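Long-range contacts in sarcosine oxidase (Pyrococcus horikoshii, PDB 1Y56), which forms the beta subunit of an L-proline dehydrogenase complex and probably oxidises L-proline through its bound FAD, in the manner of sarcosine oxidase relatives: residues 50-55 against 337-342; 82-87 against 140-145; 86-91 against 124-129. One frame throughout, in Å; residues are numbered along the deposited sequence.

Interaction 1. Residues 50-55 against 337-342; sequences GIRQQF and GFMMAP. With FAD (flavin-adenine dinucleotide), chain I.
The F55 ring meets M339 at its edge: the sulfur SD lies 5.1 Å from the ring centroid and 88° off the ring normal, a Met-aromatic contact made in the ring plane. One face of the same ring is covered by the R52 guanidinium, whose NH2 sits over the ring centre, 3.3 Å above the plane. That nitrogen also donates within the guanidinium plane to Q54 O, which holds the group flat against the phenyl. The F338 ring, by contrast, turns its edge to both G50 CA and FAD O2, while I51 CG1 approaches it obliquely, 3.9 Å from CE1; the ring also meets W71 of helix 58-78.

The larger pattern is a helix end facing a flavin. Near the N-terminal end of helix 337-354, M339 N gives FAD O2 an almost straight bond of 2.7 Å (172°), and from the loop G50 N reaches FAD O4 at 2.9 Å. Such a helix end beside the pyrimidine carbonyl, as in sarcosine oxidase relatives, would probably stabilise negative charge on the reduced flavin.

M339 bridges cofactor and loop. Its chi1 of 60° puts CG close to FAD O2. SD comes 3.6 Å from R52 CB, and CE lies against FAD O2 and N3. M339 CB packs against I51 CG2 at 3.7 Å, the two side chains sliding past each other in opposite directions. An alanine in place of F338 would probably open a gap beside G50 CA and I51 CG1 and take from W71 one of the rings it meets. Beyond, S67 and W71 both bond M339 O.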
loop_
_atom_site.group_PDB
_atom_site.type_symbol
_atom_site.label_atom_id
_atom_site.label_comp_id
_atom_site.label_asym_id
_atom_site.label_seq_id
_atom_site.Cartn_x
_atom_site.Cartn_y
_atom_site.Cartn_z
ATOM N N GLY B 50 -35.590 -2.921 39.272
ATOM C CA GLY B 50 -36.985 -3.472 39.472
ATOM C C GLY B 50 -37.575 -2.667 40.589
ATOM O O GLY B 50 -37.180 -1.513 40.712
ATOM N N ILE B 51 -38.482 -3.167 41.435
ATOM C CA ILE B 51 -39.409 -4.273 41.296
ATOM C C ILE B 51 -40.579 -3.642 42.052
ATOM O O ILE B 51 -40.402 -3.109 43.142
ATOM C CB ILE B 51 -39.003 -5.562 42.073
ATOM C CG1 ILE B 51 -37.708 -6.176 41.533
ATOM C CG2 ILE B 51 -40.128 -6.611 42.008
ATOM C CD1 ILE B 51 -37.274 -7.454 42.238
ATOM N N ARG B 52 -41.771 -3.711 41.480
ATOM C CA ARG B 52 -42.845 -2.825 41.866
ATOM C C ARG B 52 -44.183 -3.537 41.743
ATOM O O ARG B 52 -44.380 -4.346 40.828
ATOM C CB ARG B 52 -42.819 -1.652 40.901
ATOM C CG ARG B 52 -43.471 -0.403 41.373
ATOM C CD ARG B 52 -44.181 0.331 40.210
ATOM N NE ARG B 52 -43.461 0.311 38.934
ATOM C CZ ARG B 52 -44.040 0.441 37.742
ATOM N NH1 ARG B 52 -43.292 0.403 36.649
ATOM N NH2 ARG B 52 -45.357 0.596 37.635
ATOM N N GLN B 53 -45.105 -3.240 42.662
ATOM C CA GLN B 53 -46.488 -3.748 42.574
ATOM C C GLN B 53 -47.495 -2.618 42.340
ATOM O O GLN B 53 -48.690 -2.870 42.207
ATOM C CB GLN B 53 -46.884 -4.525 43.837
ATOM C CG GLN B 53 -46.037 -5.745 44.148
ATOM C CD GLN B 53 -46.066 -6.103 45.620
ATOM O OE1 GLN B 53 -46.705 -7.084 46.014
ATOM N NE2 GLN B 53 -45.384 -5.305 46.447
ATOM N N GLN B 54 -47.008 -1.376 42.310
ATOM C CA GLN B 54 -47.857 -0.201 42.120
ATOM C C GLN B 54 -48.169 0.044 40.637
ATOM O O GLN B 54 -47.567 0.887 39.978
ATOM C CB GLN B 54 -47.245 1.032 42.783
ATOM C CG GLN B 54 -47.146 0.922 44.297
ATOM C CD GLN B 54 -46.563 2.168 44.935
ATOM O OE1 GLN B 54 -47.153 3.246 44.877
ATOM N NE2 GLN B 54 -45.392 2.024 45.550
ATOM N N PHE B 55 -49.119 -0.739 40.137
ATOM C CA PHE B 55 -49.652 -0.627 38.788
ATOM C C PHE B 55 -51.113 -0.170 38.881
ATOM O O PHE B 55 -51.625 0.044 39.987
ATOM C CB PHE B 55 -49.497 -1.962 38.059
ATOM C CG PHE B 55 -48.087 -2.238 37.626
ATOM C CD1 PHE B 55 -47.129 -2.665 38.547
ATOM C CD2 PHE B 55 -47.708 -2.055 36.300
ATOM C CE1 PHE B 55 -45.803 -2.912 38.148
ATOM C CE2 PHE B 55 -46.400 -2.298 35.884
ATOM C CZ PHE B 55 -45.441 -2.725 36.806
ATOM N N GLY B 337 -40.167 -5.325 32.470
ATOM C CA GLY B 337 -40.155 -6.771 32.293
ATOM C C GLY B 337 -39.267 -7.541 33.250
ATOM O O GLY B 337 -39.458 -8.741 33.427
ATOM N N PHE B 338 -38.289 -6.879 33.863
ATOM C CA PHE B 338 -37.428 -7.563 34.838
ATOM C C PHE B 338 -38.219 -7.983 36.082
ATOM O O PHE B 338 -38.192 -9.150 36.467
ATOM C CB PHE B 338 -36.214 -6.706 35.204
ATOM C CG PHE B 338 -35.559 -7.091 36.494
ATOM C CD1 PHE B 338 -35.616 -6.242 37.596
ATOM C CD2 PHE B 338 -34.868 -8.291 36.617
ATOM C CE1 PHE B 338 -34.993 -6.588 38.812
ATOM C CE2 PHE B 338 -34.245 -8.651 37.831
ATOM C CZ PHE B 338 -34.308 -7.799 38.923
ATOM N N MET B 339 -38.935 -7.031 36.679
ATOM C CA MET B 339 -39.777 -7.291 37.839
ATOM C C MET B 339 -40.836 -8.373 37.595
ATOM O O MET B 339 -41.149 -9.154 38.491
ATOM C CB MET B 339 -40.416 -5.999 38.332
ATOM C CG MET B 339 -41.297 -5.277 37.338
ATOM S SD MET B 339 -41.902 -3.718 38.036
ATOM C CE MET B 339 -40.676 -2.508 37.515
ATOM N N MET B 340 -41.364 -8.444 36.378
ATOM C CA MET B 340 -42.422 -9.410 36.073
ATOM C C MET B 340 -41.925 -10.852 35.941
ATOM O O MET B 340 -42.692 -11.801 36.134
ATOM C CB MET B 340 -43.141 -9.017 34.786
ATOM C CG MET B 340 -44.158 -7.919 34.945
ATOM S SD MET B 340 -44.954 -7.482 33.391
ATOM C CE MET B 340 -45.850 -8.991 33.016
ATOM N N ALA B 341 -40.645 -11.000 35.610
ATOM C CA ALA B 341 -40.104 -12.255 35.104
ATOM C C ALA B 341 -40.489 -13.509 35.885
ATOM O O ALA B 341 -40.997 -14.452 35.283
ATOM C CB ALA B 341 -38.590 -12.156 34.927
ATOM N N PRO B 342 -40.261 -13.534 37.218
ATOM C CA PRO B 342 -40.609 -14.708 38.013
ATOM C C PRO B 342 -42.051 -15.138 37.818
ATOM O O PRO B 342 -42.326 -16.337 37.689
ATOM C CB PRO B 342 -40.422 -14.209 39.439
ATOM C CG PRO B 342 -39.352 -13.241 39.321
ATOM C CD PRO B 342 -39.676 -12.491 38.080
HETATM P PA FAD I . -33.525 -9.434 27.207
HETATM O O1A FAD I . -33.120 -8.486 26.119
HETATM O O2A FAD I . -32.867 -9.300 28.555
HETATM O O5B FAD I . -33.383 -10.933 26.653
HETATM C C5B FAD I . -33.586 -11.233 25.281
HETATM C C4B FAD I . -32.403 -12.074 24.843
HETATM O O4B FAD I . -32.708 -12.700 23.602
HETATM C C3B FAD I . -31.134 -11.253 24.625
HETATM O O3B FAD I . -30.133 -11.643 25.580
HETATM C C2B FAD I . -30.717 -11.567 23.198
HETATM O O2B FAD I . -29.346 -11.900 23.053
HETATM C C1B FAD I . -31.498 -12.811 22.872
HETATM N N9A FAD I . -31.720 -12.952 21.417
HETATM C C8A FAD I . -32.147 -12.018 20.547
HETATM N N7A FAD I . -32.181 -12.572 19.312
HETATM C C5A FAD I . -31.774 -13.852 19.423
HETATM C C6A FAD I . -31.617 -14.900 18.522
HETATM N N6A FAD I . -31.903 -14.728 17.208
HETATM N N1A FAD I . -31.179 -16.093 18.969
HETATM C C2A FAD I . -30.891 -16.291 20.274
HETATM N N3A FAD I . -31.034 -15.301 21.169
HETATM C C4A FAD I . -31.480 -14.083 20.758
HETATM N N1 FAD I . -37.326 -3.559 34.113
HETATM C C2 FAD I . -37.752 -3.634 35.388
HETATM O O2 FAD I . -38.591 -4.504 35.686
HETATM N N3 FAD I . -37.306 -2.803 36.350
HETATM C C4 FAD I . -36.394 -1.843 36.101
HETATM O O4 FAD I . -35.985 -1.085 37.013
HETATM C C4X FAD I . -35.912 -1.691 34.807
HETATM N N5 FAD I . -34.997 -0.746 34.472
HETATM C C5X FAD I . -34.546 -0.643 33.194
HETATM C C6 FAD I . -33.600 0.344 32.890
HETATM C C7 FAD I . -33.107 0.474 31.588
HETATM C C7M FAD I . -32.087 1.546 31.275
HETATM C C8 FAD I . -33.575 -0.392 30.588
HETATM C C8M FAD I . -33.093 -0.299 29.193
HETATM C C9 FAD I . -34.518 -1.374 30.888
HETATM C C9A FAD I . -35.009 -1.516 32.186
HETATM N N10 FAD I . -35.921 -2.476 32.447
HETATM C C10 FAD I . -36.426 -2.621 33.762
HETATM C "C1'" FAD I . -36.400 -3.343 31.377
HETATM C "C2'" FAD I . -35.846 -4.736 31.525
HETATM O "O2'" FAD I . -34.450 -4.667 31.264
HETATM C "C3'" FAD I . -36.490 -5.615 30.478
HETATM O "O3'" FAD I . -37.916 -5.541 30.606
HETATM C "C4'" FAD I . -36.028 -7.049 30.659
HETATM O "O4'" FAD I . -34.595 -7.150 30.576
HETATM C "C5'" FAD I . -36.649 -7.946 29.604
HETATM O "O5'" FAD I . -35.976 -9.191 29.730
HETATM P P FAD I . -35.972 -10.181 28.490
HETATM O O1P FAD I . -37.379 -10.223 27.954
HETATM O O2P FAD I . -35.265 -11.428 28.938
HETATM O O3P FAD I . -35.111 -9.327 27.428
#

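Interaction 2. Residues 82-87 against 140-145; sequences FKQTGY and NPTDGK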
loop_
_atom_site.group_PDB
_atom_site.type_symbol
_atom_site.label_atom_id
_atom_site.label_comp_id
_atom_site.label_asym_id
_atom_site.label_seq_id
_atom_site.Cartn_x
_atom_site.Cartn_y
_atom_site.Cartn_z
ATOM N N PHE B 82 -32.559 -9.485 47.493
ATOM C CA PHE B 82 -33.672 -8.679 47.042
ATOM C C PHE B 82 -34.163 -7.879 48.241
ATOM O O PHE B 82 -34.905 -8.393 49.081
ATOM C CB PHE B 82 -34.768 -9.588 46.465
ATOM C CG PHE B 82 -36.160 -9.014 46.541
ATOM C CD1 PHE B 82 -36.453 -7.751 46.003
ATOM C CD2 PHE B 82 -37.189 -9.748 47.140
ATOM C CE1 PHE B 82 -37.753 -7.221 46.071
ATOM C CE2 PHE B 82 -38.493 -9.230 47.222
ATOM C CZ PHE B 82 -38.778 -7.964 46.679
ATOM N N LYS B 83 -33.718 -6.628 48.327
ATOM C CA LYS B 83 -34.048 -5.768 49.464
ATOM C C LYS B 83 -35.408 -5.111 49.248
ATOM O O LYS B 83 -35.624 -4.443 48.246
ATOM C CB LYS B 83 -32.971 -4.682 49.720
ATOM C CG LYS B 83 -31.466 -5.099 49.745
ATOM C CD LYS B 83 -31.130 -6.468 50.391
ATOM C CE LYS B 83 -31.145 -6.453 51.924
ATOM N NZ LYS B 83 -29.989 -5.723 52.539
ATOM N N GLN B 84 -36.327 -5.307 50.190
ATOM C CA GLN B 84 -37.637 -4.668 50.124
ATOM C C GLN B 84 -37.573 -3.276 50.732
ATOM O O GLN B 84 -38.005 -3.062 51.854
ATOM C CB GLN B 84 -38.691 -5.526 50.823
ATOM C CG GLN B 84 -39.192 -6.696 49.971
ATOM C CD GLN B 84 -40.287 -7.490 50.651
ATOM O OE1 GLN B 84 -41.389 -7.647 50.117
ATOM N NE2 GLN B 84 -39.994 -7.985 51.846
ATOM N N THR B 85 -37.017 -2.329 49.986
ATOM C CA THR B 85 -36.839 -0.974 50.491
ATOM C C THR B 85 -37.977 -0.034 50.089
ATOM O O THR B 85 -37.962 1.145 50.446
ATOM C CB THR B 85 -35.510 -0.359 50.022
ATOM O OG1 THR B 85 -35.521 -0.229 48.593
ATOM C CG2 THR B 85 -34.328 -1.210 50.455
ATOM N N GLY B 86 -38.955 -0.556 49.354
ATOM C CA GLY B 86 -40.111 0.235 48.918
ATOM C C GLY B 86 -39.937 0.975 47.600
ATOM O O GLY B 86 -38.842 1.002 47.028
ATOM N N TYR B 87 -41.042 1.546 47.121
ATOM C CA TYR B 87 -41.089 2.452 45.972
ATOM C C TYR B 87 -41.840 3.667 46.443
ATOM O O TYR B 87 -42.848 3.549 47.130
ATOM C CB TYR B 87 -41.919 1.856 44.854
ATOM C CG TYR B 87 -41.232 1.486 43.558
ATOM C CD1 TYR B 87 -41.551 2.154 42.382
ATOM C CD2 TYR B 87 -40.330 0.421 43.488
ATOM C CE1 TYR B 87 -40.973 1.798 41.172
ATOM C CE2 TYR B 87 -39.737 0.051 42.271
ATOM C CZ TYR B 87 -40.070 0.743 41.120
ATOM O OH TYR B 87 -39.511 0.402 39.912
ATOM N N ASN B 140 -45.306 2.183 49.032
ATOM C CA ASN B 140 -45.528 0.780 49.379
ATOM C C ASN B 140 -44.233 0.147 49.877
ATOM O O ASN B 140 -43.238 0.099 49.140
ATOM C CB ASN B 140 -46.106 -0.024 48.210
ATOM C CG ASN B 140 -46.416 -1.471 48.589
ATOM O OD1 ASN B 140 -47.559 -1.830 48.838
ATOM N ND2 ASN B 140 -45.397 -2.298 48.637
ATOM N N PRO B 141 -44.242 -0.353 51.124
ATOM C CA PRO B 141 -43.004 -0.868 51.713
ATOM C C PRO B 141 -42.585 -2.264 51.220
ATOM O O PRO B 141 -41.471 -2.685 51.500
ATOM C CB PRO B 141 -43.301 -0.873 53.217
ATOM C CG PRO B 141 -44.791 -1.015 53.315
ATOM C CD PRO B 141 -45.394 -0.469 52.042
ATOM N N THR B 142 -43.443 -2.969 50.487
ATOM C CA THR B 142 -43.069 -4.295 49.978
ATOM C C THR B 142 -42.545 -4.325 48.535
ATOM O O THR B 142 -42.255 -5.398 48.009
ATOM C CB THR B 142 -44.193 -5.327 50.141
ATOM O OG1 THR B 142 -45.400 -4.812 49.576
ATOM C CG2 THR B 142 -44.421 -5.632 51.597
ATOM N N ASP B 143 -42.421 -3.162 47.896
ATOM C CA ASP B 143 -41.667 -3.051 46.641
ATOM C C ASP B 143 -40.177 -3.016 46.988
ATOM O O ASP B 143 -39.795 -2.673 48.111
ATOM C CB ASP B 143 -42.050 -1.789 45.860
ATOM C CG ASP B 143 -43.518 -1.776 45.419
ATOM O OD1 ASP B 143 -44.089 -0.665 45.333
ATOM O OD2 ASP B 143 -44.109 -2.850 45.157
ATOM N N GLY B 144 -39.330 -3.368 46.032
ATOM C CA GLY B 144 -37.908 -3.444 46.308
ATOM C C GLY B 144 -37.039 -3.349 45.078
ATOM O O GLY B 144 -37.486 -2.949 44.011
ATOM N N LYS B 145 -35.778 -3.713 45.255
ATOM C CA LYS B 145 -34.786 -3.659 44.205
ATOM C C LYS B 145 -33.869 -4.870 44.316
ATOM O O LYS B 145 -33.710 -5.422 45.397
ATOM C CB LYS B 145 -34.005 -2.351 44.277
ATOM C CG LYS B 145 -33.712 -1.899 45.665
ATOM C CD LYS B 145 -32.832 -0.682 45.670
ATOM C CE LYS B 145 -32.071 -0.624 46.967
ATOM N NZ LYS B 145 -31.603 0.739 47.224
HETATM O O HOH W 1 -39.887 -1.137 52.777
#
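G144 lets the two segments close up: its CA lies 3.8 Å from F82 CE1, and a CB there would run into both that ring and K83 O. Two short antiparallel ladders flank this point. K83 pairs with K145, where K145 N donates to K83 O at 3.1 Å; Y87 pairs with N140 through two weak bonds, the register having shifted by one residue. Between them G86 N bonds D143 O at 2.6 Å.

On the packed side, the D143 side chain crosses that of Y87 at about a right angle, carboxylate and ring planes 84° apart, with OD1 3.4 Å from Y87 CB. The opposite character appears where the type I turn from N140 to D143 borders solvent. There P141 is exposed, and a single water donates to both Q84 O and P141 O, at 2.8 Å and 2.6 Å.

The K145 side chain crosses that of T85 at about a right angle; T85 OG1 and K145 NZ both bond N239 O, and NZ also bonds Q254 O and T253 OG1. Main-chain bonds thus set the pairing, whereas the buried charged ends find partners elsewhere in the chain: D143 accepts from Q53 N and Q54 NE2, neutral donors that probably steady its negative charge.

Interaction 3. Residues 86-91 against 124-129; sequences GYLFLL and EIVPLL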
loop_
_atom_site.group_PDB
_atom_site.type_symbol
_atom_site.label_atom_id
_atom_site.label_comp_id
_atom_site.label_asym_id
_atom_site.label_seq_id
_atom_site.Cartn_x
_atom_site.Cartn_y
_atom_site.Cartn_z
ATOM N N GLY B 86 -38.955 -0.556 49.354
ATOM C CA GLY B 86 -40.111 0.235 48.918
ATOM C C GLY B 86 -39.937 0.975 47.600
ATOM O O GLY B 86 -38.842 1.002 47.028
ATOM N N TYR B 87 -41.042 1.546 47.121
ATOM C CA TYR B 87 -41.089 2.452 45.972
ATOM C C TYR B 87 -41.840 3.667 46.443
ATOM O O TYR B 87 -42.848 3.549 47.130
ATOM C CB TYR B 87 -41.919 1.856 44.854
ATOM C CG TYR B 87 -41.232 1.486 43.558
ATOM C CD1 TYR B 87 -41.551 2.154 42.382
ATOM C CD2 TYR B 87 -40.330 0.421 43.488
ATOM C CE1 TYR B 87 -40.973 1.798 41.172
ATOM C CE2 TYR B 87 -39.737 0.051 42.271
ATOM C CZ TYR B 87 -40.070 0.743 41.120
ATOM O OH TYR B 87 -39.511 0.402 39.912
ATOM N N LEU B 88 -41.378 4.837 46.033
ATOM C CA LEU B 88 -41.916 6.091 46.516
ATOM C C LEU B 88 -42.274 6.999 45.343
ATOM O O LEU B 88 -41.393 7.550 44.688
ATOM C CB LEU B 88 -40.859 6.748 47.386
ATOM C CG LEU B 88 -41.269 7.876 48.304
ATOM C CD1 LEU B 88 -42.159 7.336 49.421
ATOM C CD2 LEU B 88 -40.007 8.495 48.861
ATOM N N PHE B 89 -43.565 7.135 45.060
ATOM C CA PHE B 89 -44.020 8.024 43.999
ATOM C C PHE B 89 -44.284 9.407 44.574
ATOM O O PHE B 89 -45.222 9.577 45.350
ATOM C CB PHE B 89 -45.307 7.488 43.388
ATOM C CG PHE B 89 -45.119 6.291 42.494
ATOM C CD1 PHE B 89 -45.007 6.446 41.114
ATOM C CD2 PHE B 89 -45.100 4.996 43.023
ATOM C CE1 PHE B 89 -44.861 5.336 40.285
ATOM C CE2 PHE B 89 -44.953 3.887 42.195
ATOM C CZ PHE B 89 -44.835 4.053 40.835
ATOM N N LEU B 90 -43.471 10.397 44.215
ATOM C CA LEU B 90 -43.708 11.760 44.707
ATOM C C LEU B 90 -44.828 12.462 43.945
ATOM O O LEU B 90 -44.831 12.466 42.723
ATOM C CB LEU B 90 -42.443 12.612 44.620
ATOM C CG LEU B 90 -41.154 12.096 45.247
ATOM C CD1 LEU B 90 -39.996 12.978 44.821
ATOM C CD2 LEU B 90 -41.297 12.026 46.759
ATOM N N LEU B 91 -45.760 13.070 44.673
ATOM C CA LEU B 91 -46.886 13.796 44.077
ATOM C C LEU B 91 -46.813 15.293 44.386
ATOM O O LEU B 91 -46.376 15.696 45.462
ATOM C CB LEU B 91 -48.206 13.223 44.589
ATOM C CG LEU B 91 -48.763 11.861 44.155
ATOM C CD1 LEU B 91 -47.796 10.936 43.426
ATOM C CD2 LEU B 91 -49.321 11.164 45.382
ATOM N N GLU B 124 -38.876 11.108 55.946
ATOM C CA GLU B 124 -38.266 10.219 56.937
ATOM C C GLU B 124 -37.521 9.106 56.227
ATOM O O GLU B 124 -36.304 9.016 56.343
ATOM C CB GLU B 124 -39.298 9.637 57.886
ATOM C CG GLU B 124 -39.686 10.585 58.983
ATOM C CD GLU B 124 -40.513 9.892 60.034
ATOM O OE1 GLU B 124 -40.011 8.883 60.582
ATOM O OE2 GLU B 124 -41.659 10.348 60.306
ATOM N N ILE B 125 -38.253 8.264 55.493
ATOM C CA ILE B 125 -37.669 7.463 54.416
ATOM C C ILE B 125 -36.945 8.498 53.563
ATOM O O ILE B 125 -37.481 9.582 53.353
ATOM C CB ILE B 125 -38.774 6.847 53.535
ATOM C CG1 ILE B 125 -40.009 6.470 54.369
ATOM C CG2 ILE B 125 -38.233 5.662 52.767
ATOM C CD1 ILE B 125 -41.234 6.092 53.557
ATOM N N VAL B 126 -35.746 8.222 53.069
ATOM C CA VAL B 126 -35.050 9.232 52.214
ATOM C C VAL B 126 -34.941 10.654 52.828
ATOM O O VAL B 126 -35.575 11.595 52.351
ATOM C CB VAL B 126 -35.678 9.370 50.781
ATOM C CG1 VAL B 126 -34.641 9.897 49.805
ATOM C CG2 VAL B 126 -36.221 8.050 50.279
ATOM N N PRO B 127 -34.125 10.812 53.883
ATOM C CA PRO B 127 -33.975 12.129 54.506
ATOM C C PRO B 127 -33.543 13.265 53.576
ATOM O O PRO B 127 -33.884 14.412 53.847
ATOM C CB PRO B 127 -32.916 11.888 55.582
ATOM C CG PRO B 127 -33.004 10.435 55.876
ATOM C CD PRO B 127 -33.316 9.787 54.575
ATOM N N LEU B 128 -32.825 12.957 52.494
ATOM C CA LEU B 128 -32.286 13.995 51.576
ATOM C C LEU B 128 -33.263 14.528 50.518
ATOM O O LEU B 128 -32.915 15.424 49.735
ATOM C CB LEU B 128 -31.017 13.511 50.878
ATOM C CG LEU B 128 -29.747 13.360 51.706
ATOM C CD1 LEU B 128 -28.630 12.870 50.824
ATOM C CD2 LEU B 128 -29.386 14.675 52.319
ATOM N N LEU B 129 -34.468 13.961 50.494
ATOM C CA LEU B 129 -35.550 14.428 49.643
ATOM C C LEU B 129 -35.861 15.899 49.892
ATOM O O LEU B 129 -36.032 16.302 51.046
ATOM C CB LEU B 129 -36.787 13.617 49.967
ATOM C CG LEU B 129 -37.613 13.069 48.821
ATOM C CD1 LEU B 129 -36.717 12.506 47.739
ATOM C CD2 LEU B 129 -38.520 11.987 49.384
#
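L88 and L129 reach toward each other tip to tip, with their CD2 methyls 3.8 Å apart. The same L129 methyl also meets L90 CD2 at 3.8 Å, so one branch of L129 touches both leucines of the strand; L90 and L129, however, slide past one another in opposite directions. Around this centre L88 spends its two branches on different partners: CD2 also lies 4.1 Å from V126 CG2, while CD1 approaches I125 CD1 more loosely, at 4.4 Å. The CG of L88 is anti to its backbone N (chi1 -164°), whereas in L90 it is anti to the carbonyl carbon (chi1 -53°); the two leucines thus leave the strand differently, yet reach the same methyl.

What fixes L129 is a type I turn from V126, closed by L129 N bonding V126 O at 3.2 Å. I125, just past the end of helix 119-124, starts this loop, and K123 NZ bonds P127 O. Farther out, W139 of strand 136-140 touches both L88 and I125, and I291 of helix 278-291 touches both L90 and L129. L128, on the turn itself, packs against E95 of the PH1363 chain.

Strand 87-91 runs antiparallel to 136-140 and parallel to 241-244, with L88 and L90 on one face and Y87 and F89 on the other. Such apolar cover over one face of a mixed eight-stranded sheet is consistent with the substrate domain of sarcosine oxidase relatives.

Overall arrangement
Taken together, the three contacts show chemistry changing with distance from the flavin. Interaction 1, buried near the centre of the chain, combines cofactor bonds with sulfur and aromatic packing. Interaction 2, centred about 11 Å away and only partly buried, relies on main-chain pairing and a water at its open side. Interaction 3, farthest out yet also buried, is wholly aliphatic. Residues 86 and 87 belong to both later contacts, and Y87 ties them to the first: its OH probably bonds G50 O, while its ring packs on R52. I51 N likewise probably bonds G144 O, so loop 50-55 lies between helix 337-354 and both the 140-145 loop and, through Y87, strand 87-91.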